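PDB 5JBD: inactive glucansucrase from Lactobacillus reuteri, which belongs to glycoside hydrolase family 70, whose members are built round a TIM barrel, and is named as an inactive member of the glucansucrases. Local coordinates for residues 469-483 and 668-681. Residues are numbered along the deposited sequence; the frame is centred on the assembly and turned at random.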
ATOM      1  N   TYR A 469      13.931  14.996   5.467  1.00 25.93           N
ATOM      2  CA  TYR A 469      13.057  16.173   5.503  1.00 26.90           C
ATOM      3  C   TYR A 469      11.893  15.943   6.458  1.00 27.33           C
ATOM      4  O   TYR A 469      11.454  14.794   6.643  1.00 24.80           O
ATOM      5  CB  TYR A 469      12.532  16.487   4.085  1.00 26.33           C
ATOM      6  CG  TYR A 469      13.659  16.823   3.129  1.00 26.83           C
ATOM      7  CD1 TYR A 469      14.169  18.131   3.047  1.00 28.12           C
ATOM      8  CD2 TYR A 469      14.255  15.827   2.342  1.00 25.24           C
ATOM      9  CE1 TYR A 469      15.235  18.436   2.199  1.00 29.22           C
ATOM     10  CE2 TYR A 469      15.313  16.123   1.489  1.00 26.26           C
ATOM     11  CZ  TYR A 469      15.808  17.410   1.416  1.00 27.64           C
ATOM     12  OH  TYR A 469      16.863  17.694   0.573  1.00 28.39           O
ATOM     13  N   ASN A 470      11.392  17.034   7.051  1.00 27.46           N
ATOM     14  CA  ASN A 470      10.158  16.979   7.840  1.00 28.66           C
ATOM     15  C   ASN A 470       9.004  16.707   6.893  1.00 29.18           C
ATOM     16  O   ASN A 470       8.624  17.558   6.087  1.00 29.13           O
ATOM     17  CB  ASN A 470       9.936  18.274   8.624  1.00 31.13           C
ATOM     18  CG  ASN A 470      10.961  18.476   9.726  1.00 33.14           C
ATOM     19  OD1 ASN A 470      11.623  17.532  10.169  1.00 33.58           O
ATOM     20  ND2 ASN A 470      11.081  19.720  10.195  1.00 36.09           N
ATOM     21  N   GLU A 471       8.463  15.496   6.980  1.00 29.16           N
ATOM     22  CA  GLU A 471       7.675  14.923   5.889  1.00 29.54           C
ATOM     23  C   GLU A 471       6.236  15.432   5.788  1.00 29.31           C
ATOM     24  O   GLU A 471       5.596  15.194   4.765  1.00 29.92           O
ATOM     25  CB  GLU A 471       7.715  13.393   5.957  1.00 27.78           C
ATOM     26  CG  GLU A 471       6.959  12.758   7.121  1.00 27.42           C
ATOM     27  CD  GLU A 471       7.491  11.351   7.422  1.00 27.20           C
ATOM     28  OE1 GLU A 471       8.540  11.241   8.073  1.00 24.08           O
ATOM     29  OE2 GLU A 471       6.874  10.365   6.982  1.00 25.58           O
ATOM     30  N   THR A 472       5.731  16.116   6.828  1.00 29.57           N
ATOM     31  CA  THR A 472       4.404  16.761   6.760  1.00 28.91           C
ATOM     32  C   THR A 472       4.442  18.206   6.258  1.00 31.60           C
ATOM     33  O   THR A 472       3.383  18.765   5.985  1.00 31.11           O
ATOM     34  CB  THR A 472       3.674  16.751   8.115  1.00 29.80           C
ATOM     35  OG1 THR A 472       4.420  17.519   9.054  1.00 28.75           O
ATOM     36  CG2 THR A 472       3.510  15.327   8.636  1.00 30.44           C
ATOM     37  N   ALA A 473       5.625  18.821   6.138  1.00 31.00           N
ATOM     38  CA  ALA A 473       5.720  20.154   5.551  1.00 33.17           C
ATOM     39  C   ALA A 473       5.636  20.049   4.026  1.00 33.96           C
ATOM     40  O   ALA A 473       5.596  18.952   3.464  1.00 32.76           O
ATOM     41  CB  ALA A 473       7.008  20.849   5.970  1.00 34.60           C
ATOM     42  N   GLN A 474       5.592  21.195   3.355  1.00 31.90           N
ATOM     43  CA  GLN A 474       5.659  21.212   1.895  1.00 30.58           C
ATOM     44  C   GLN A 474       6.967  20.550   1.417  1.00 29.23           C
ATOM     45  O   GLN A 474       7.974  20.507   2.149  1.00 28.25           O
ATOM     46  CB  GLN A 474       5.513  22.641   1.355  1.00 31.96           C
ATOM     47  CG  GLN A 474       4.107  23.205   1.515  1.00 31.63           C
ATOM     48  CD  GLN A 474       3.087  22.493   0.661  1.00 30.80           C
ATOM     49  OE1 GLN A 474       3.229  22.421  -0.558  1.00 30.33           O
ATOM     50  NE2 GLN A 474       2.035  21.978   1.289  1.00 31.17           N
ATOM     51  N   TYR A 475       6.923  19.984   0.215  1.00 27.49           N
ATOM     52  CA  TYR A 475       7.946  19.021  -0.209  1.00 26.64           C
ATOM     53  C   TYR A 475       9.356  19.603  -0.207  1.00 27.85           C
ATOM     54  O   TYR A 475       9.634  20.589  -0.891  1.00 27.62           O
ATOM     55  CB  TYR A 475       7.608  18.421  -1.591  1.00 26.48           C
ATOM     56  CG  TYR A 475       8.408  17.165  -1.906  1.00 26.00           C
ATOM     57  CD1 TYR A 475       8.063  15.928  -1.342  1.00 25.48           C
ATOM     58  CD2 TYR A 475       9.508  17.216  -2.741  1.00 26.78           C
ATOM     59  CE1 TYR A 475       8.792  14.778  -1.621  1.00 25.02           C
ATOM     60  CE2 TYR A 475      10.255  16.076  -3.029  1.00 26.07           C
ATOM     61  CZ  TYR A 475       9.907  14.856  -2.467  1.00 25.25           C
ATOM     62  OH  TYR A 475      10.671  13.735  -2.776  1.00 23.59           O
ATOM     63  N   MET A 476      10.239  18.992   0.585  1.00 28.36           N
ATOM     64  CA  MET A 476      11.632  19.424   0.750  1.00 29.45           C
ATOM     65  C   MET A 476      11.838  20.846   1.322  1.00 30.18           C
ATOM     66  O   MET A 476      12.960  21.343   1.293  1.00 30.21           O
ATOM     67  CB  MET A 476      12.447  19.241  -0.556  1.00 29.73           C
ATOM     68  CG  MET A 476      12.672  17.782  -0.954  1.00 29.64           C
ATOM     69  SD  MET A 476      13.448  17.556  -2.565  1.00 27.91           S
ATOM     70  CE  MET A 476      15.140  18.081  -2.254  1.00 27.30           C
ATOM     71  N   GLN A 477      10.803  21.467   1.897  1.00 31.54           N
ATOM     72  CA  GLN A 477      10.947  22.815   2.509  1.00 35.13           C
ATOM     73  C   GLN A 477      11.700  22.839   3.845  1.00 35.19           C
ATOM     74  O   GLN A 477      12.320  23.851   4.159  1.00 33.21           O
ATOM     75  CB  GLN A 477       9.586  23.496   2.733  1.00 39.93           C
ATOM     76  CG  GLN A 477       8.763  23.774   1.483  1.00 46.54           C
ATOM     77  CD  GLN A 477       9.557  24.288   0.298  1.00 52.88           C
ATOM     78  OE1 GLN A 477       9.995  25.442   0.270  1.00 59.09           O
ATOM     79  NE2 GLN A 477       9.745  23.419  -0.700  1.00 54.88           N
ATOM     80  N   GLU A 478      11.632  21.754   4.627  1.00 32.27           N
ATOM     81  CA  GLU A 478      12.256  21.691   5.963  1.00 32.53           C
ATOM     82  C   GLU A 478      13.131  20.449   6.091  1.00 31.66           C
ATOM     83  O   GLU A 478      12.632  19.325   5.982  1.00 30.20           O
ATOM     84  CB  GLU A 478      11.185  21.634   7.055  1.00 32.21           C
ATOM     85  CG  GLU A 478      10.370  22.908   7.219  1.00 33.12           C
ATOM     86  CD  GLU A 478       9.240  22.777   8.240  1.00 34.09           C
ATOM     87  OE1 GLU A 478       9.162  21.769   8.976  1.00 34.26           O
ATOM     88  OE2 GLU A 478       8.407  23.703   8.310  1.00 36.32           O
ATOM     89  N   LYS A 479      14.418  20.648   6.337  1.00 32.71           N
ATOM     90  CA  LYS A 479      15.309  19.531   6.620  1.00 32.19           C
ATOM     91  C   LYS A 479      15.008  18.925   7.995  1.00 31.94           C
ATOM     92  O   LYS A 479      14.688  19.641   8.961  1.00 29.00           O
ATOM     93  CB  LYS A 479      16.772  19.972   6.570  1.00 34.53           C
ATOM     94  CG  LYS A 479      17.252  20.396   5.197  1.00 36.55           C
ATOM     95  CD  LYS A 479      18.650  20.980   5.316  1.00 38.86           C
ATOM     96  CE  LYS A 479      19.239  21.305   3.956  1.00 42.55           C
ATOM     97  NZ  LYS A 479      20.622  21.832   4.125  1.00 43.44           N
ATOM     98  N   SER A 480      15.145  17.604   8.081  1.00 30.10           N
ATOM     99  CA  SER A 480      15.023  16.884   9.349  1.00 30.20           C
ATOM    100  C   SER A 480      16.247  17.159  10.215  1.00 29.59           C
ATOM    101  O   SER A 480      17.323  17.500   9.724  1.00 30.16           O
ATOM    102  CB  SER A 480      14.908  15.370   9.098  1.00 30.06           C
ATOM    103  OG  SER A 480      15.167  14.620  10.278  1.00 31.70           O
ATOM    104  N   ILE A 481      16.089  16.976  11.515  1.00 30.23           N
ATOM    105  CA  ILE A 481      17.246  16.962  12.428  1.00 32.16           C
ATOM    106  C   ILE A 481      18.367  16.005  11.956  1.00 30.01           C
ATOM    107  O   ILE A 481      19.550  16.255  12.203  1.00 31.49           O
ATOM    108  CB  ILE A 481      16.778  16.608  13.881  1.00 34.24           C
ATOM    109  CG1 ILE A 481      17.900  16.774  14.908  1.00 39.22           C
ATOM    110  CG2 ILE A 481      16.114  15.227  13.964  1.00 32.80           C
ATOM    111  CD1 ILE A 481      17.496  16.475  16.347  1.00 43.13           C
ATOM    112  N   TYR A 482      18.004  14.916  11.285  1.00 27.43           N
ATOM    113  CA  TYR A 482      19.003  13.924  10.855  1.00 26.29           C
ATOM    114  C   TYR A 482      19.621  14.167   9.474  1.00 25.38           C
ATOM    115  O   TYR A 482      20.444  13.368   9.035  1.00 25.15           O
ATOM    116  CB  TYR A 482      18.407  12.516  10.924  1.00 25.47           C
ATOM    117  CG  TYR A 482      17.877  12.156  12.284  1.00 26.13           C
ATOM    118  CD1 TYR A 482      18.695  12.242  13.417  1.00 25.43           C
ATOM    119  CD2 TYR A 482      16.551  11.721  12.461  1.00 25.91           C
ATOM    120  CE1 TYR A 482      18.202  11.925  14.672  1.00 25.42           C
ATOM    121  CE2 TYR A 482      16.058  11.406  13.724  1.00 26.37           C
ATOM    122  CZ  TYR A 482      16.898  11.498  14.823  1.00 26.06           C
ATOM    123  OH  TYR A 482      16.418  11.169  16.080  1.00 25.72           O
ATOM    124  N   TYR A 483      19.265  15.267   8.804  1.00 25.84           N
ATOM    125  CA  TYR A 483      19.774  15.544   7.439  1.00 25.93           C
ATOM    126  C   TYR A 483      21.311  15.545   7.365  1.00 26.42           C
ATOM    127  O   TYR A 483      21.900  14.910   6.469  1.00 24.01           O
ATOM    128  CB  TYR A 483      19.205  16.874   6.884  1.00 26.66           C
ATOM    129  CG  TYR A 483      19.708  17.239   5.485  1.00 27.25           C
ATOM    130  CD1 TYR A 483      20.943  17.865   5.302  1.00 27.63           C
ATOM    131  CD2 TYR A 483      18.955  16.939   4.346  1.00 26.80           C
ATOM    132  CE1 TYR A 483      21.416  18.174   4.042  1.00 28.72           C
ATOM    133  CE2 TYR A 483      19.412  17.271   3.085  1.00 27.91           C
ATOM    134  CZ  TYR A 483      20.637  17.890   2.940  1.00 29.03           C
ATOM    135  OH  TYR A 483      21.107  18.219   1.704  1.00 30.86           O
ATOM    136  N   ASN A 668       5.200  24.012  -5.727  1.00 35.58           N
ATOM    137  CA  ASN A 668       5.366  23.051  -4.619  1.00 34.56           C
ATOM    138  C   ASN A 668       4.941  21.606  -4.942  1.00 32.89           C
ATOM    139  O   ASN A 668       5.045  20.736  -4.072  1.00 29.39           O
ATOM    140  CB  ASN A 668       4.633  23.541  -3.354  1.00 34.31           C
ATOM    141  CG  ASN A 668       5.367  24.668  -2.638  1.00 36.07           C
ATOM    142  OD1 ASN A 668       6.523  24.966  -2.922  1.00 37.20           O
ATOM    143  ND2 ASN A 668       4.685  25.302  -1.698  1.00 38.61           N
ATOM    144  N   HIS A 669       4.467  21.346  -6.166  1.00 31.01           N
ATOM    145  CA  HIS A 669       4.252  19.975  -6.621  1.00 29.80           C
ATOM    146  C   HIS A 669       5.556  19.208  -6.454  1.00 28.48           C
ATOM    147  O   HIS A 669       6.603  19.659  -6.906  1.00 29.87           O
ATOM    148  CB  HIS A 669       3.853  19.925  -8.100  1.00 30.43           C
ATOM    149  CG  HIS A 669       2.453  20.381  -8.381  1.00 31.99           C
ATOM    150  ND1 HIS A 669       1.873  20.253  -9.625  1.00 31.83           N
ATOM    151  CD2 HIS A 669       1.520  20.959  -7.589  1.00 32.02           C
ATOM    152  CE1 HIS A 669       0.638  20.715  -9.585  1.00 32.54           C
ATOM    153  NE2 HIS A 669       0.398  21.147  -8.358  1.00 33.86           N
ATOM    154  N   ALA A 670       5.491  18.050  -5.816  1.00 27.87           N
ATOM    155  CA  ALA A 670       6.694  17.239  -5.611  1.00 28.71           C
ATOM    156  C   ALA A 670       7.452  17.021  -6.929  1.00 27.53           C
ATOM    157  O   ALA A 670       8.681  17.102  -6.950  1.00 27.69           O
ATOM    158  CB  ALA A 670       6.336  15.904  -4.961  1.00 28.24           C
ATOM    159  N   TYR A 671       6.726  16.798  -8.032  1.00 27.52           N
ATOM    160  CA  TYR A 671       7.388  16.571  -9.319  1.00 26.75           C
ATOM    161  C   TYR A 671       8.278  17.745  -9.703  1.00 27.48           C
ATOM    162  O   TYR A 671       9.416  17.545 -10.124  1.00 28.54           O
ATOM    163  CB  TYR A 671       6.382  16.248 -10.440  1.00 27.40           C
ATOM    164  CG  TYR A 671       5.631  14.917 -10.300  1.00 26.21           C
ATOM    165  CD1 TYR A 671       6.191  13.821  -9.642  1.00 26.34           C
ATOM    166  CD2 TYR A 671       4.348  14.773 -10.814  1.00 26.63           C
ATOM    167  CE1 TYR A 671       5.492  12.632  -9.491  1.00 25.29           C
ATOM    168  CE2 TYR A 671       3.650  13.585 -10.687  1.00 27.31           C
ATOM    169  CZ  TYR A 671       4.242  12.501 -10.028  1.00 25.47           C
ATOM    170  OH  TYR A 671       3.562  11.324  -9.885  1.00 25.27           O
ATOM    171  N   ASN A 672       7.789  18.967  -9.504  1.00 27.01           N
ATOM    172  CA  ASN A 672       8.565  20.160  -9.851  1.00 28.69           C
ATOM    173  C   ASN A 672       9.741  20.398  -8.913  1.00 27.95           C
ATOM    174  O   ASN A 672      10.836  20.764  -9.358  1.00 27.63           O
ATOM    175  CB  ASN A 672       7.647  21.389  -9.935  1.00 29.08           C
ATOM    176  CG  ASN A 672       6.605  21.251 -11.046  1.00 30.18           C
ATOM    177  OD1 ASN A 672       6.829  20.538 -12.034  1.00 31.95           O
ATOM    178  ND2 ASN A 672       5.461  21.888 -10.877  1.00 30.16           N
ATOM    179  N   VAL A 673       9.512  20.187  -7.622  1.00 27.88           N
ATOM    180  CA  VAL A 673      10.585  20.305  -6.627  1.00 28.51           C
ATOM    181  C   VAL A 673      11.686  19.272  -6.911  1.00 26.70           C
ATOM    182  O   VAL A 673      12.871  19.612  -6.888  1.00 27.48           O
ATOM    183  CB  VAL A 673      10.045  20.177  -5.177  1.00 29.58           C
ATOM    184  CG1 VAL A 673      11.185  20.259  -4.165  1.00 29.61           C
ATOM    185  CG2 VAL A 673       8.994  21.249  -4.910  1.00 31.17           C
ATOM    186  N   ILE A 674      11.299  18.036  -7.229  1.00 27.21           N
ATOM    187  CA  ILE A 674      12.277  16.967  -7.542  1.00 27.29           C
ATOM    188  C   ILE A 674      13.139  17.343  -8.762  1.00 28.94           C
ATOM    189  O   ILE A 674      14.373  17.250  -8.707  1.00 29.78           O
ATOM    190  CB  ILE A 674      11.591  15.588  -7.723  1.00 26.74           C
ATOM    191  CG1 ILE A 674      11.020  15.093  -6.392  1.00 27.42           C
ATOM    192  CG2 ILE A 674      12.558  14.543  -8.282  1.00 25.99           C
ATOM    193  CD1 ILE A 674       9.937  14.038  -6.499  1.00 27.13           C
ATOM    194  N   ALA A 675      12.486  17.774  -9.843  1.00 30.51           N
ATOM    195  CA  ALA A 675      13.181  18.209 -11.070  1.00 31.14           C
ATOM    196  C   ALA A 675      14.201  19.307 -10.791  1.00 32.61           C
ATOM    197  O   ALA A 675      15.354  19.213 -11.215  1.00 31.27           O
ATOM    198  CB  ALA A 675      12.175  18.697 -12.103  1.00 31.92           C
ATOM    199  N   LYS A 676      13.774  20.325 -10.041  1.00 33.54           N
ATOM    200  CA  LYS A 676      14.655  21.438  -9.672  1.00 38.27           C
ATOM    201  C   LYS A 676      15.893  20.968  -8.870  1.00 35.78           C
ATOM    202  O   LYS A 676      16.981  21.533  -9.009  1.00 35.87           O
ATOM    203  CB  LYS A 676      13.859  22.474  -8.873  1.00 42.65           C
ATOM    204  CG  LYS A 676      14.569  23.795  -8.632  1.00 49.50           C
ATOM    205  CD  LYS A 676      13.696  24.728  -7.794  1.00 53.32           C
ATOM    206  CE  LYS A 676      14.500  25.802  -7.072  1.00 57.06           C
ATOM    207  NZ  LYS A 676      14.609  27.054  -7.871  1.00 59.43           N
ATOM    208  N   ASN A 677      15.722  19.922  -8.064  1.00 34.81           N
ATOM    209  CA  ASN A 677      16.785  19.394  -7.187  1.00 34.41           C
ATOM    210  C   ASN A 677      17.522  18.158  -7.725  1.00 33.01           C
ATOM    211  O   ASN A 677      18.235  17.485  -6.990  1.00 33.28           O
ATOM    212  CB  ASN A 677      16.180  19.089  -5.810  1.00 34.60           C
ATOM    213  CG  ASN A 677      15.882  20.346  -5.025  1.00 36.20           C
ATOM    214  OD1 ASN A 677      16.781  20.917  -4.427  1.00 39.51           O
ATOM    215  ND2 ASN A 677      14.627  20.782  -5.028  1.00 35.68           N
ATOM    216  N   ALA A 678      17.391  17.873  -9.015  1.00 32.95           N
ATOM    217  CA  ALA A 678      17.935  16.637  -9.581  1.00 32.72           C
ATOM    218  C   ALA A 678      19.426  16.454  -9.292  1.00 33.29           C
ATOM    219  O   ALA A 678      19.874  15.340  -8.982  1.00 32.83           O
ATOM    220  CB  ALA A 678      17.675  16.587 -11.086  1.00 33.54           C
ATOM    221  N   SER A 679      20.190  17.543  -9.380  1.00 33.27           N
ATOM    222  CA  SER A 679      21.644  17.495  -9.146  1.00 34.72           C
ATOM    223  C   SER A 679      21.998  17.155  -7.697  1.00 33.27           C
ATOM    224  O   SER A 679      23.004  16.494  -7.458  1.00 32.96           O
ATOM    225  CB  SER A 679      22.321  18.827  -9.521  1.00 37.43           C
ATOM    226  OG  SER A 679      22.307  19.031 -10.919  1.00 40.72           O
ATOM    227  N   LEU A 680      21.174  17.611  -6.751  1.00 31.96           N
ATOM    228  CA  LEU A 680      21.340  17.250  -5.338  1.00 32.66           C
ATOM    229  C   LEU A 680      21.316  15.734  -5.145  1.00 29.29           C
ATOM    230  O   LEU A 680      22.192  15.179  -4.480  1.00 27.34           O
ATOM    231  CB  LEU A 680      20.262  17.908  -4.454  1.00 32.37           C
ATOM    232  CG  LEU A 680      20.299  17.557  -2.952  1.00 33.91           C
ATOM    233  CD1 LEU A 680      21.665  17.873  -2.330  1.00 35.05           C
ATOM    234  CD2 LEU A 680      19.188  18.279  -2.213  1.00 32.78           C
ATOM    235  N   PHE A 681      20.338  15.055  -5.751  1.00 28.00           N
ATOM    236  CA  PHE A 681      20.211  13.594  -5.548  1.00 26.96           C
ATOM    237  C   PHE A 681      21.452  12.857  -6.073  1.00 26.12           C
ATOM    238  O   PHE A 681      21.946  11.908  -5.444  1.00 25.63           O
ATOM    239  CB  PHE A 681      18.928  13.049  -6.191  1.00 27.22           C
ATOM    240  CG  PHE A 681      17.667  13.731  -5.712  1.00 27.40           C
ATOM    241  CD1 PHE A 681      17.294  13.670  -4.380  1.00 27.30           C
ATOM    242  CD2 PHE A 681      16.862  14.433  -6.594  1.00 27.39           C
ATOM    243  CE1 PHE A 681      16.145  14.304  -3.929  1.00 26.67           C
ATOM    244  CE2 PHE A 681      15.701  15.062  -6.157  1.00 28.15           C
ATOM    245  CZ  PHE A 681      15.344  14.999  -4.816  1.00 28.32           C
TER
HETATM  246  O   HOH W   1       4.605  20.198  -1.522  1.00 27.66           O
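Tyr475 lays its ring against helix 670-676. Ala670 CB sits over one ring face in a CH-pi contact, 4.0 Å from the Tyr475 ring centroid. Val673 CG1 comes to the ring edge, in plane, 3.8 Å from Tyr475 CD2. The Ile674 side chain runs obliquely to that of Tyr475, with Ile674 CG1 3.6 Å from Tyr475 CE2. Tyr475 CG stands anti to the backbone N (chi1 -164°), which turns the ring to the helix, and the hydroxyl makes a hydrogen bond with Asp655 O. Tyr475 and Met476 are central in a type II beta turn from Gln474 to Gln477. This turn lies between helices 465-468 and 483-496, beyond strand 460-464 of the TIM barrel, and packs on the helices that precede strand 688-691. Met476 SD makes an oblique Met-aromatic contact with Phe681, 3.9 Å from Phe681 CZ. The bend at chi3 (72°) turns Met476 CE to the Asn677 amide, 3.7 Å from Asn677 CG. That amide is held by Asn677 ND2 donating to Val673 O. The Gln474 and Asn668 side chains cross at about a right angle. One water donates to Gln474 OE1 and Asn668 O and accepts from Tyr475 N. Asn668 ND2 makes a hydrogen bond with Thr664 OG1, and Gln474 has a further polar partner in Glu662.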